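Local coordinates for phage-related protein (Bordetella bronchiseptica RB50, PDB 3BJQ) that is probably a phage major capsid protein, a coat subunit that would assemble with copies of itself into the shell of the virus head, at residues 32-37 with 221-226; 113-118 with 289-294; 188-191 with 195-198. All coordinates share one frame; numbering follows the deposited sequence.

Contact 1: 32-37 with 221-226; sequences KKLFPV and EIVVGT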
loop_
_atom_site.group_PDB
_atom_site.type_symbol
_atom_site.label_atom_id
_atom_site.label_comp_id
_atom_site.label_asym_id
_atom_site.label_seq_id
_atom_site.Cartn_x
_atom_site.Cartn_y
_atom_site.Cartn_z
ATOM N N LYS E 32 12.651 17.553 -33.051
ATOM C CA LYS E 32 12.458 17.992 -31.657
ATOM C C LYS E 32 13.765 18.378 -30.971
ATOM O O LYS E 32 13.754 18.970 -29.896
ATOM C CB LYS E 32 11.727 16.911 -30.864
ATOM C CG LYS E 32 10.374 16.575 -31.441
ATOM C CD LYS E 32 9.684 15.391 -30.764
ATOM C CE LYS E 32 8.189 15.393 -31.100
ATOM N NZ LYS E 32 7.387 14.305 -30.433
ATOM N N LYS E 33 14.895 18.075 -31.606
ATOM C CA LYS E 33 16.201 18.484 -31.065
ATOM C C LYS E 33 16.515 19.932 -31.425
ATOM O O LYS E 33 17.378 20.551 -30.805
ATOM C CB LYS E 33 17.306 17.577 -31.591
ATOM C CG LYS E 33 17.254 16.125 -31.064
ATOM C CD LYS E 33 17.730 16.045 -29.644
ATOM C CE LYS E 33 17.569 14.634 -29.102
ATOM N NZ LYS E 33 18.668 14.253 -28.141
ATOM N N LEU E 34 15.845 20.443 -32.452
ATOM C CA LEU E 34 15.942 21.842 -32.864
ATOM C C LEU E 34 14.741 22.632 -32.339
ATOM O O LEU E 34 14.874 23.806 -32.013
ATOM C CB LEU E 34 15.973 21.966 -34.395
ATOM C CG LEU E 34 17.256 21.564 -35.130
ATOM C CD1 LEU E 34 17.438 20.047 -35.121
ATOM C CD2 LEU E 34 17.219 22.105 -36.545
ATOM N N PHE E 35 13.589 21.963 -32.253
ATOM C CA PHE E 35 12.331 22.587 -31.875
ATOM C C PHE E 35 11.660 21.802 -30.769
ATOM O O PHE E 35 10.639 21.126 -31.024
ATOM C CB PHE E 35 11.393 22.596 -33.086
ATOM C CG PHE E 35 11.873 23.420 -34.246
ATOM C CD1 PHE E 35 12.655 22.863 -35.238
ATOM C CD2 PHE E 35 11.487 24.738 -34.381
ATOM C CE1 PHE E 35 13.066 23.614 -36.319
ATOM C CE2 PHE E 35 11.897 25.500 -35.456
ATOM C CZ PHE E 35 12.690 24.932 -36.433
ATOM N N PRO E 36 12.183 21.897 -29.524
ATOM C CA PRO E 36 11.585 21.139 -28.435
ATOM C C PRO E 36 10.114 21.443 -28.191
ATOM O O PRO E 36 9.656 22.575 -28.358
ATOM C CB PRO E 36 12.440 21.537 -27.220
ATOM C CG PRO E 36 13.691 21.919 -27.792
ATOM C CD PRO E 36 13.328 22.666 -29.034
ATOM N N VAL E 37 9.380 20.413 -27.805
ATOM C CA VAL E 37 7.962 20.530 -27.550
ATOM C C VAL E 37 7.665 21.323 -26.269
ATOM O O VAL E 37 8.184 21.031 -25.203
ATOM C CB VAL E 37 7.258 19.144 -27.560
ATOM C CG1 VAL E 37 5.771 19.297 -27.256
ATOM C CG2 VAL E 37 7.457 18.469 -28.907
ATOM N N GLU E 221 26.130 18.549 -28.586
ATOM C CA GLU E 221 25.422 17.457 -29.204
ATOM C C GLU E 221 25.380 17.633 -30.712
ATOM O O GLU E 221 25.110 18.723 -31.204
ATOM C CB GLU E 221 24.012 17.405 -28.634
ATOM C CG GLU E 221 23.175 16.229 -29.141
ATOM C CD GLU E 221 21.940 15.982 -28.297
ATOM O OE1 GLU E 221 21.601 16.852 -27.461
ATOM O OE2 GLU E 221 21.305 14.919 -28.485
ATOM N N ILE E 222 25.672 16.552 -31.429
ATOM C CA ILE E 222 25.570 16.516 -32.883
ATOM C C ILE E 222 24.422 15.587 -33.199
ATOM O O ILE E 222 24.390 14.464 -32.689
ATOM C CB ILE E 222 26.883 15.985 -33.547
ATOM C CG1 ILE E 222 28.037 16.939 -33.268
ATOM C CG2 ILE E 222 26.688 15.762 -35.097
ATOM C CD1 ILE E 222 29.368 16.577 -33.971
ATOM N N VAL E 223 23.468 16.057 -33.998
ATOM C CA VAL E 223 22.342 15.239 -34.441
ATOM C C VAL E 223 22.439 15.092 -35.959
ATOM O O VAL E 223 22.878 16.012 -36.645
ATOM C CB VAL E 223 20.989 15.812 -33.944
ATOM C CG1 VAL E 223 20.980 15.872 -32.411
ATOM C CG2 VAL E 223 20.689 17.174 -34.537
ATOM N N VAL E 224 22.102 13.904 -36.470
ATOM C CA VAL E 224 22.204 13.619 -37.887
ATOM C C VAL E 224 20.825 13.548 -38.541
ATOM O O VAL E 224 19.968 12.784 -38.102
ATOM C CB VAL E 224 22.928 12.295 -38.155
ATOM C CG1 VAL E 224 23.132 12.116 -39.669
ATOM C CG2 VAL E 224 24.284 12.260 -37.393
ATOM N N GLY E 225 20.652 14.322 -39.615
ATOM C CA GLY E 225 19.403 14.362 -40.368
ATOM C C GLY E 225 19.342 13.266 -41.383
ATOM O O GLY E 225 19.779 13.453 -42.506
ATOM N N THR E 226 18.752 12.136 -40.987
ATOM C CA THR E 226 18.727 10.918 -41.801
ATOM C C THR E 226 17.398 10.674 -42.553
ATOM O O THR E 226 17.389 9.964 -43.554
ATOM C CB THR E 226 19.056 9.686 -40.949
ATOM O OG1 THR E 226 18.167 9.631 -39.834
ATOM C CG2 THR E 226 20.521 9.735 -40.416
#

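Contact 2: 113-118 with 289-294; sequences NTVLRI and YGVSDD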
loop_
_atom_site.group_PDB
_atom_site.type_symbol
_atom_site.label_atom_id
_atom_site.label_comp_id
_atom_site.label_asym_id
_atom_site.label_seq_id
_atom_site.Cartn_x
_atom_site.Cartn_y
_atom_site.Cartn_z
ATOM N N ASN E 113 0.241 3.941 -32.517
ATOM C CA ASN E 113 1.591 4.106 -33.022
ATOM C C ASN E 113 1.629 4.463 -34.502
ATOM O O ASN E 113 2.437 5.270 -34.925
ATOM C CB ASN E 113 2.396 2.817 -32.802
ATOM C CG ASN E 113 2.841 2.637 -31.356
ATOM O OD1 ASN E 113 2.788 3.559 -30.541
ATOM N ND2 ASN E 113 3.253 1.441 -31.039
ATOM N N THR E 114 0.791 3.802 -35.281
ATOM C CA THR E 114 0.695 4.023 -36.699
ATOM C C THR E 114 0.454 5.482 -37.031
ATOM O O THR E 114 1.203 6.085 -37.833
ATOM C CB THR E 114 -0.433 3.152 -37.256
ATOM O OG1 THR E 114 -0.051 1.782 -37.067
ATOM C CG2 THR E 114 -0.726 3.437 -38.737
ATOM N N VAL E 115 -0.550 6.064 -36.385
ATOM C CA VAL E 115 -0.880 7.474 -36.625
ATOM C C VAL E 115 0.158 8.439 -36.022
ATOM O O VAL E 115 0.444 9.489 -36.605
ATOM C CB VAL E 115 -2.329 7.799 -36.175
ATOM C CG1 VAL E 115 -3.287 6.880 -36.885
ATOM C CG2 VAL E 115 -2.477 7.667 -34.691
ATOM N N LEU E 116 0.763 8.072 -34.894
ATOM C CA LEU E 116 1.788 8.900 -34.303
ATOM C C LEU E 116 3.001 8.985 -35.233
ATOM O O LEU E 116 3.657 10.021 -35.294
ATOM C CB LEU E 116 2.183 8.393 -32.902
ATOM C CG LEU E 116 1.129 8.575 -31.797
ATOM C CD1 LEU E 116 1.602 8.010 -30.475
ATOM C CD2 LEU E 116 0.812 10.072 -31.652
ATOM N N ARG E 117 3.306 7.903 -35.942
ATOM C CA ARG E 117 4.459 7.925 -36.862
ATOM C C ARG E 117 4.241 8.857 -38.030
ATOM O O ARG E 117 5.168 9.520 -38.489
ATOM C CB ARG E 117 4.803 6.559 -37.429
ATOM C CG ARG E 117 6.141 6.666 -38.204
ATOM C CD ARG E 117 6.445 5.504 -39.024
ATOM N NE ARG E 117 7.759 5.579 -39.681
ATOM C CZ ARG E 117 7.983 5.957 -40.937
ATOM N NH1 ARG E 117 7.022 6.423 -41.707
ATOM N NH2 ARG E 117 9.221 5.908 -41.408
ATOM N N ILE E 118 3.025 8.859 -38.541
ATOM C CA ILE E 118 2.620 9.785 -39.573
ATOM C C ILE E 118 2.791 11.226 -39.113
ATOM O O ILE E 118 3.301 12.069 -39.848
ATOM C CB ILE E 118 1.134 9.578 -39.936
ATOM C CG1 ILE E 118 0.935 8.264 -40.682
ATOM C CG2 ILE E 118 0.630 10.716 -40.788
ATOM C CD1 ILE E 118 0.657 8.442 -42.173
ATOM N N TYR E 289 -9.904 4.796 -32.806
ATOM C CA TYR E 289 -9.432 5.714 -31.750
ATOM C C TYR E 289 -8.999 7.026 -32.370
ATOM O O TYR E 289 -8.052 7.061 -33.162
ATOM C CB TYR E 289 -8.240 5.164 -30.997
ATOM C CG TYR E 289 -8.409 3.811 -30.392
ATOM C CD1 TYR E 289 -8.351 2.675 -31.186
ATOM C CD2 TYR E 289 -8.524 3.649 -29.011
ATOM C CE1 TYR E 289 -8.467 1.422 -30.649
ATOM C CE2 TYR E 289 -8.612 2.390 -28.460
ATOM C CZ TYR E 289 -8.583 1.275 -29.293
ATOM O OH TYR E 289 -8.690 0.008 -28.776
ATOM N N GLY E 290 -9.661 8.105 -31.982
ATOM C CA GLY E 290 -9.284 9.421 -32.420
ATOM C C GLY E 290 -7.992 9.771 -31.712
ATOM O O GLY E 290 -7.881 9.589 -30.504
ATOM N N VAL E 291 -7.020 10.244 -32.474
ATOM C CA VAL E 291 -5.702 10.623 -31.939
ATOM C C VAL E 291 -5.414 12.084 -32.349
ATOM O O VAL E 291 -5.500 12.454 -33.523
ATOM C CB VAL E 291 -4.598 9.724 -32.478
ATOM C CG1 VAL E 291 -3.246 10.113 -31.843
ATOM C CG2 VAL E 291 -4.944 8.270 -32.209
ATOM N N SER E 292 -5.092 12.903 -31.361
ATOM C CA SER E 292 -4.848 14.312 -31.560
ATOM C C SER E 292 -3.467 14.675 -31.054
ATOM O O SER E 292 -3.133 14.353 -29.940
ATOM C CB SER E 292 -5.917 15.100 -30.799
ATOM O OG SER E 292 -7.156 15.089 -31.508
ATOM N N ASP E 293 -2.671 15.345 -31.888
ATOM C CA ASP E 293 -1.368 15.874 -31.468
ATOM C C ASP E 293 -1.093 17.156 -32.250
ATOM O O ASP E 293 -0.218 17.202 -33.120
ATOM C CB ASP E 293 -0.256 14.847 -31.681
ATOM C CG ASP E 293 0.974 15.188 -30.884
ATOM O OD1 ASP E 293 0.975 16.324 -30.348
ATOM O OD2 ASP E 293 1.919 14.354 -30.784
ATOM N N ASP E 294 -1.860 18.193 -31.917
ATOM C CA ASP E 294 -1.905 19.436 -32.664
ATOM C C ASP E 294 -0.721 20.301 -32.259
ATOM O O ASP E 294 -0.560 20.648 -31.091
ATOM C CB ASP E 294 -3.221 20.187 -32.396
ATOM C CG ASP E 294 -4.448 19.483 -32.993
ATOM O OD1 ASP E 294 -4.311 18.774 -34.016
ATOM O OD2 ASP E 294 -5.559 19.685 -32.457
#

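Contact 3: 188-191 with 195-198; sequences SACK and KLIE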
loop_
_atom_site.group_PDB
_atom_site.type_symbol
_atom_site.label_atom_id
_atom_site.label_comp_id
_atom_site.label_asym_id
_atom_site.label_seq_id
_atom_site.Cartn_x
_atom_site.Cartn_y
_atom_site.Cartn_z
ATOM N N SER E 188 28.571 12.204 -44.461
ATOM C CA SER E 188 29.364 11.409 -45.403
ATOM C C SER E 188 30.612 12.144 -45.889
ATOM O O SER E 188 31.680 11.554 -46.031
ATOM C CB SER E 188 28.534 11.074 -46.633
ATOM O OG SER E 188 27.334 10.449 -46.252
ATOM N N ALA E 189 30.432 13.424 -46.205
ATOM C CA ALA E 189 31.515 14.267 -46.690
ATOM C C ALA E 189 32.602 14.363 -45.638
ATOM O O ALA E 189 33.787 14.390 -45.957
ATOM C CB ALA E 189 31.012 15.639 -47.060
ATOM N N CYS E 190 32.209 14.395 -44.374
ATOM C CA CYS E 190 33.171 14.453 -43.281
ATOM C C CYS E 190 33.939 13.154 -43.019
ATOM O O CYS E 190 35.077 13.204 -42.564
ATOM C CB CYS E 190 32.475 14.851 -41.972
ATOM S SG CYS E 190 31.879 16.527 -41.937
ATOM N N LYS E 191 33.329 12.006 -43.293
ATOM C CA LYS E 191 33.880 10.699 -42.874
ATOM C C LYS E 191 35.355 10.499 -43.220
ATOM O O LYS E 191 36.127 9.983 -42.410
ATOM C CB LYS E 191 33.044 9.544 -43.460
ATOM C CG LYS E 191 33.503 8.158 -43.002
ATOM C CD LYS E 191 32.461 7.055 -43.227
ATOM C CE LYS E 191 32.911 5.763 -42.513
ATOM N NZ LYS E 191 32.281 4.539 -43.055
ATOM N N LYS E 195 41.341 16.941 -44.348
ATOM C CA LYS E 195 41.784 17.872 -43.308
ATOM C C LYS E 195 41.453 17.293 -41.960
ATOM O O LYS E 195 42.247 17.388 -41.040
ATOM C CB LYS E 195 41.128 19.252 -43.448
ATOM C CG LYS E 195 41.638 20.109 -44.598
ATOM C CD LYS E 195 41.207 21.562 -44.432
ATOM C CE LYS E 195 41.827 22.520 -45.469
ATOM N NZ LYS E 195 41.322 22.284 -46.853
ATOM N N LEU E 196 40.270 16.700 -41.850
ATOM C CA LEU E 196 39.829 16.080 -40.587
ATOM C C LEU E 196 40.634 14.808 -40.269
ATOM O O LEU E 196 41.071 14.604 -39.131
ATOM C CB LEU E 196 38.327 15.792 -40.628
ATOM C CG LEU E 196 37.409 17.022 -40.860
ATOM C CD1 LEU E 196 35.917 16.655 -40.793
ATOM C CD2 LEU E 196 37.671 18.044 -39.856
ATOM N N ILE E 197 40.881 13.996 -41.296
ATOM C CA ILE E 197 41.675 12.782 -41.152
ATOM C C ILE E 197 43.083 13.137 -40.659
ATOM O O ILE E 197 43.625 12.492 -39.759
ATOM C CB ILE E 197 41.703 11.999 -42.470
ATOM C CG1 ILE E 197 40.308 11.449 -42.799
ATOM C CG2 ILE E 197 42.702 10.845 -42.422
ATOM C CD1 ILE E 197 39.843 10.301 -41.914
ATOM N N GLU E 198 43.675 14.179 -41.218
ATOM C CA GLU E 198 45.047 14.561 -40.834
ATOM C C GLU E 198 45.062 15.069 -39.391
ATOM O O GLU E 198 46.000 14.808 -38.633
ATOM C CB GLU E 198 45.631 15.581 -41.846
ATOM C CG GLU E 198 46.499 16.687 -41.294
ATOM C CD GLU E 198 47.813 16.218 -40.725
ATOM O OE1 GLU E 198 48.220 15.080 -41.054
ATOM O OE2 GLU E 198 48.445 17.000 -39.961
#

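Contact 1: 32-37 with 221-226
Lys33 leans across to the strand at Glu221 and Val223; the inner half of its side chain lies against the valine, and the outer half belongs to the glutamate. Lys33 CB lies 4.1 Å from Val223 CG1, and Lys33 CG is the carbon closest to that methyl, 4.0 Å from Val223 CG1. A bend at the next bond (chi2 -75°) turns the chain toward Glu221, so that CD and CE run past the carboxylate and bring the ammonium group to it: Lys33 NZ lies 2.7 Å from Glu221 OE2 in a salt bridge. The ammonium comes from the syn side of the oxygen, 20° out of the carboxylate plane. Segment 221-226 begins strand 221-230 of the six-stranded mixed sheet, in the region matched to phage major capsid protein E, whereas 32-37 runs from a short, weakly bonded helical turn into strand 37-40 of the other mixed sheet. Glu221, its CG anti to the backbone N (chi1 -176°), carries its carboxylate out to the lysine on an extended chain. Its other oxygen, OE1, has a long, weak ion pair with Arg179. Leu34 adds a looser apolar touch, Leu34 CD1 lying 4.4 Å from Val223 CG2, and also packs on Ala131 and Trp241.

Contact 2: 113-118 with 289-294
Val115 sends its CG2 methyl onto the branched end of Val291, where a face of the long helix 105-131 packs on the strand 286-299. This is helix-on-sheet packing: the strand pairs antiparallel with 87-92 and 274-281, and the helix lies against one side of it. The two valines reach toward each other tip to tip, with Val115 CG2 3.6 Å from Val291 CG2 and 3.7 Å from Val291 CB. Val115 CG2 is also 3.8 Å from Val291 CG1, so it sits over the fork of the other valine and touches both of its branches. Short branched side chains suit this place, because they fill the space between a helix and a strand whose nearest CA atoms, those of Val115 and Val291, are 7.4 Å apart. All three touching residues are buried, and no hydrogen bond joins the two segments. Val291 also packs on Val112 of the same helix and on Ala89 of the neighbouring strand. A second subunit packs on the helix too, where Arg117 makes a cation-pi contact with Tyr58 of that chain. Leu116 approaches Val291 from the flank, at about a right angle. With CD1 anti to CA (chi2 178°), it is the other branch, folded back toward the backbone, that faces the strand, Leu116 CD2 lying 4.1 Å from Val291 CG1.

Contact 3: 188-191 with 195-198
Two short successive helices, 184-191 and 194-199, joined by a tight turn, bring Cys190 against Leu196 and Lys191 against Ile197. Leu196 points its side chain at the first helix, and its CD1 methyl does the touching. Leu196 CD1 lies 4.1 Å from Cys190 CB and 4.2 Å from Cys190 SG, while the carbonyl oxygen Cys190 O is 4.0 Å from the same Leu196 CD1. One methyl therefore meets the backbone and the side chain of the cysteine together. An extended outer torsion (chi2 -176°) takes CD1 far enough out to do so. Cysteine suits this buried place, being small and only weakly polar, and its sulfur can lie among apolar groups.

Both segments fall in the region matched to phage major capsid protein E, and here the corner is backed by helix 210-217: Cys190 packs on Trp217, and Leu196 on Leu213 and Leu216. Nearer the surface Ile197 takes part through its longer branch. That branch is folded at chi2 (-72°), and its end methyl comes to the backbone, with Ile197 CD1 3.8 Å from Lys191 O. The side chain of Lys191 leaves the backbone pointing away from 195-198. Extended throughout, it carries NZ to a salt bridge with Glu218 of a second subunit, a suitable use of a long, flexible, charged chain at a subunit boundary.

Overall arrangement
The three contacts spread across the chain without touching one another. Contact 1 lies about 5 Å from the chain's centre, while contacts 2 and 3 lie on opposite sides of that centre, their own centres about 40 Å apart. The centre of contact 1 is about 21 Å from that of contact 2 and about 22 Å from that of contact 3. Along the sequence the segments of contacts 1 and 2 alternate, whereas contact 3 is local. Helix 105-131, which carries 113-118, continues to contact 1, against which its later turns pack. Contacts 2 and 3 both adjoin a second subunit. The side chain of Leu116 in contact 2 lies about 4 Å from a bound tetraethylene glycol, probably from the crystallisation liquor.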